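Local coordinates for Mlr7391 protein (Mesorhizobium loti, PDB 3HK4), which is of unknown function but, as an NTF2-like protein of the SnoaL-like family, may act as a polyketide cyclase, at residues S86-Y91 / A98-F103. Numbering follows the deposited sequence.
Sequences SVEGPY and ALRFKF
V87 meets F101 and L99 on one face of an antiparallel hairpin, while E88 and R100 pair on the other. V87 and F101 form a non-hydrogen-bonded pair whose side chains lie alongside each other and point the same way. With CG1 anti to the backbone N (chi1 -178°), both valine methyls approach the phenylalanine ring obliquely: V87 CG1 is 4.0 Å from F101 CE1, and V87 CG2 is 4.1 Å from F101 CD1. V87 CG1 is also 4.1 Å from L99 CD2. Were V87 an alanine, F101 CE1 and L99 CD2 would probably lose the methyls they rest against, and a gap would open beside them.

On the opposite face, E88 and R100 run side by side. The arginine chain bends at chi2 (-89°), and R100 NH1 reaches E88 OE1 at 3.5 Å, a long salt bridge whose carboxylate and guanidinium planes are 75° apart. Between these backbones, E88 N and R100 N each donate to the other residue's carbonyl O, at 2.8 Å.

A beta bulge at G89 and P90, the latter after a cis peptide bond, shifts the register by one before Y91 pairs with A98. There L99 CD2 packs 3.6 Å from P90 CA, and both residues touch helix 22-34. The Y91 ring offers its edge to A98 O, 3.4 Å from Y91 CD2.

Thus the hairpin has an apolar face turned partly to the helix and a mixed, largely polar face on which E88, R100 and K102 bring the charges. There the E88–R100 pairing is long and poorly aligned, and R100 NE also forms a salt bridge with D117 OD1 of strand 114-125, so the guanidinium is probably shared between two carboxylates.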
ATOM      1  N   SER A  86      -0.328  15.110  17.389  1.00 48.38           N
ATOM      2  CA  SER A  86       0.625  14.783  18.437  1.00 47.27           C
ATOM      3  C   SER A  86       0.879  13.291  18.617  1.00 43.65           C
ATOM      4  O   SER A  86       0.097  12.473  18.193  1.00 41.55           O
ATOM      5  CB  SER A  86       0.126  15.376  19.761  1.00 47.47           C
ATOM      6  OG  SER A  86      -1.074  14.763  20.220  1.00 51.00           O
ATOM      7  N   VAL A  87       1.999  12.967  19.244  1.00 43.36           N
ATOM      8  CA  VAL A  87       2.352  11.605  19.571  1.00 40.89           C
ATOM      9  C   VAL A  87       2.517  11.602  21.065  1.00 42.29           C
ATOM     10  O   VAL A  87       3.242  12.437  21.582  1.00 43.53           O
ATOM     11  CB  VAL A  87       3.680  11.214  18.957  1.00 41.95           C
ATOM     12  CG1 VAL A  87       4.017   9.738  19.285  1.00 37.24           C
ATOM     13  CG2 VAL A  87       3.651  11.438  17.489  1.00 40.47           C
ATOM     14  N   GLU A  88       1.804  10.715  21.759  1.00 39.90           N
ATOM     15  CA  GLU A  88       1.896  10.597  23.193  1.00 41.36           C
ATOM     16  C   GLU A  88       2.505   9.259  23.531  1.00 38.28           C
ATOM     17  O   GLU A  88       2.131   8.229  22.969  1.00 31.89           O
ATOM     18  CB  GLU A  88       0.519  10.659  23.860  1.00 43.87           C
ATOM     19  CG  GLU A  88      -0.078  12.056  24.032  1.00 53.12           C
ATOM     20  CD  GLU A  88      -1.516  12.012  24.509  1.00 51.21           C
ATOM     21  OE1 GLU A  88      -2.032  10.907  24.843  1.00 68.40           O
ATOM     22  OE2 GLU A  88      -2.134  13.088  24.542  1.00 72.56           O
ATOM     23  N   GLY A  89       3.418   9.271  24.491  1.00 39.14           N
ATOM     24  CA  GLY A  89       4.081   8.074  24.943  1.00 37.50           C
ATOM     25  C   GLY A  89       5.562   8.362  24.983  1.00 35.34           C
ATOM     26  O   GLY A  89       5.972   9.508  24.894  1.00 31.25           O
ATOM     27  N   PRO A  90       6.373   7.328  25.024  1.00 32.24           N
ATOM     28  CA  PRO A  90       5.991   5.898  24.962  1.00 35.01           C
ATOM     29  C   PRO A  90       5.469   5.370  26.278  1.00 32.12           C
ATOM     30  O   PRO A  90       5.886   5.834  27.309  1.00 28.28           O
ATOM     31  CB  PRO A  90       7.311   5.194  24.679  1.00 32.63           C
ATOM     32  CG  PRO A  90       8.387   6.118  25.287  1.00 33.52           C
ATOM     33  CD  PRO A  90       7.833   7.526  25.167  1.00 34.43           C
ATOM     34  N   TYR A  91       4.617   4.358  26.208  1.00 29.64           N
ATOM     35  CA  TYR A  91       4.079   3.665  27.372  1.00 28.75           C
ATOM     36  C   TYR A  91       4.674   2.283  27.265  1.00 29.06           C
ATOM     37  O   TYR A  91       4.409   1.620  26.279  1.00 27.65           O
ATOM     38  CB  TYR A  91       2.553   3.565  27.296  1.00 29.16           C
ATOM     39  CG  TYR A  91       1.888   4.907  27.316  1.00 30.26           C
ATOM     40  CD1 TYR A  91       1.666   5.557  28.508  1.00 37.44           C
ATOM     41  CD2 TYR A  91       1.558   5.554  26.140  1.00 32.77           C
ATOM     42  CE1 TYR A  91       1.107   6.817  28.545  1.00 41.43           C
ATOM     43  CE2 TYR A  91       0.958   6.807  26.160  1.00 36.42           C
ATOM     44  CZ  TYR A  91       0.755   7.440  27.357  1.00 33.91           C
ATOM     45  OH  TYR A  91       0.170   8.684  27.407  1.00 39.54           O
ATOM     46  N   ALA A  98       3.756   1.299  23.549  1.00 27.11           N
ATOM     47  CA  ALA A  98       2.602   1.850  22.913  1.00 25.81           C
ATOM     48  C   ALA A  98       2.735   3.335  22.792  1.00 27.99           C
ATOM     49  O   ALA A  98       3.337   3.999  23.675  1.00 26.75           O
ATOM     50  CB  ALA A  98       1.295   1.522  23.782  1.00 22.38           C
ATOM     51  N   LEU A  99       2.158   3.860  21.722  1.00 29.75           N
ATOM     52  CA  LEU A  99       2.078   5.283  21.455  1.00 30.51           C
ATOM     53  C   LEU A  99       0.647   5.617  21.086  1.00 30.48           C
ATOM     54  O   LEU A  99      -0.080   4.804  20.546  1.00 28.83           O
ATOM     55  CB  LEU A  99       2.979   5.691  20.283  1.00 30.78           C
ATOM     56  CG  LEU A  99       4.475   5.511  20.467  1.00 35.47           C
ATOM     57  CD1 LEU A  99       5.247   5.742  19.147  1.00 25.63           C
ATOM     58  CD2 LEU A  99       4.915   6.470  21.548  1.00 30.53           C
ATOM     59  N   ARG A 100       0.238   6.819  21.389  1.00 33.27           N
ATOM     60  CA  ARG A 100      -1.096   7.271  21.025  1.00 34.51           C
ATOM     61  C   ARG A 100      -0.897   8.438  20.046  1.00 34.69           C
ATOM     62  O   ARG A 100      -0.155   9.363  20.328  1.00 32.15           O
ATOM     63  CB  ARG A 100      -1.888   7.655  22.267  1.00 38.14           C
ATOM     64  CG  ARG A 100      -3.404   7.953  22.003  1.00 43.51           C
ATOM     65  CD  ARG A 100      -3.610   9.399  21.669  1.00 56.12           C
ATOM     66  NE  ARG A 100      -5.007   9.780  21.663  1.00 59.35           N
ATOM     67  CZ  ARG A 100      -5.752   9.965  22.757  1.00 71.78           C
ATOM     68  NH1 ARG A 100      -5.267   9.781  23.990  1.00 73.64           N
ATOM     69  NH2 ARG A 100      -7.018  10.333  22.608  1.00 69.24           N
ATOM     70  N   PHE A 101      -1.539   8.321  18.886  1.00 32.22           N
ATOM     71  CA  PHE A 101      -1.436   9.252  17.776  1.00 31.50           C
ATOM     72  C   PHE A 101      -2.775   9.904  17.628  1.00 34.97           C
ATOM     73  O   PHE A 101      -3.765   9.201  17.571  1.00 34.51           O
ATOM     74  CB  PHE A 101      -1.155   8.503  16.503  1.00 32.89           C
ATOM     75  CG  PHE A 101       0.120   7.704  16.525  1.00 29.82           C
ATOM     76  CD1 PHE A 101       1.332   8.318  16.274  1.00 38.57           C
ATOM     77  CD2 PHE A 101       0.100   6.347  16.738  1.00 38.75           C
ATOM     78  CE1 PHE A 101       2.507   7.604  16.253  1.00 39.31           C
ATOM     79  CE2 PHE A 101       1.252   5.610  16.744  1.00 32.67           C
ATOM     80  CZ  PHE A 101       2.477   6.226  16.483  1.00 33.75           C
ATOM     81  N   LYS A 102      -2.798  11.230  17.625  1.00 36.74           N
ATOM     82  CA  LYS A 102      -4.020  12.034  17.384  1.00 41.25           C
ATOM     83  C   LYS A 102      -3.606  13.119  16.386  1.00 40.81           C
ATOM     84  O   LYS A 102      -2.788  13.989  16.696  1.00 40.30           O
ATOM     85  CB  LYS A 102      -4.629  12.629  18.667  1.00 39.48           C
ATOM     86  CG  LYS A 102      -6.107  13.020  18.471  1.00 46.80           C
ATOM     87  CD  LYS A 102      -6.711  13.892  19.589  1.00 51.32           C
ATOM     88  CE  LYS A 102      -7.108  13.112  20.842  1.00 59.48           C
ATOM     89  NZ  LYS A 102      -7.846  14.014  21.836  1.00 62.71           N
ATOM     90  N   PHE A 103      -4.118  13.034  15.171  1.00 41.96           N
ATOM     91  CA  PHE A 103      -3.769  13.983  14.105  1.00 44.07           C
ATOM     92  C   PHE A 103      -4.905  14.195  13.121  1.00 43.59           C
ATOM     93  O   PHE A 103      -5.708  13.291  12.889  1.00 41.99           O
ATOM     94  CB  PHE A 103      -2.538  13.484  13.338  1.00 46.01           C
ATOM     95  CG  PHE A 103      -2.707  12.106  12.744  1.00 54.98           C
ATOM     96  CD1 PHE A 103      -2.431  10.953  13.502  1.00 63.23           C
ATOM     97  CD2 PHE A 103      -3.140  11.940  11.432  1.00 56.98           C
ATOM     98  CE1 PHE A 103      -2.588   9.649  12.945  1.00 52.35           C
ATOM     99  CE2 PHE A 103      -3.302  10.643  10.876  1.00 56.28           C
ATOM    100  CZ  PHE A 103      -3.012   9.503  11.633  1.00 55.01           C
TER
HETATM  101  O   HOH W   1      -1.867  12.070  20.909  1.00 46.82           O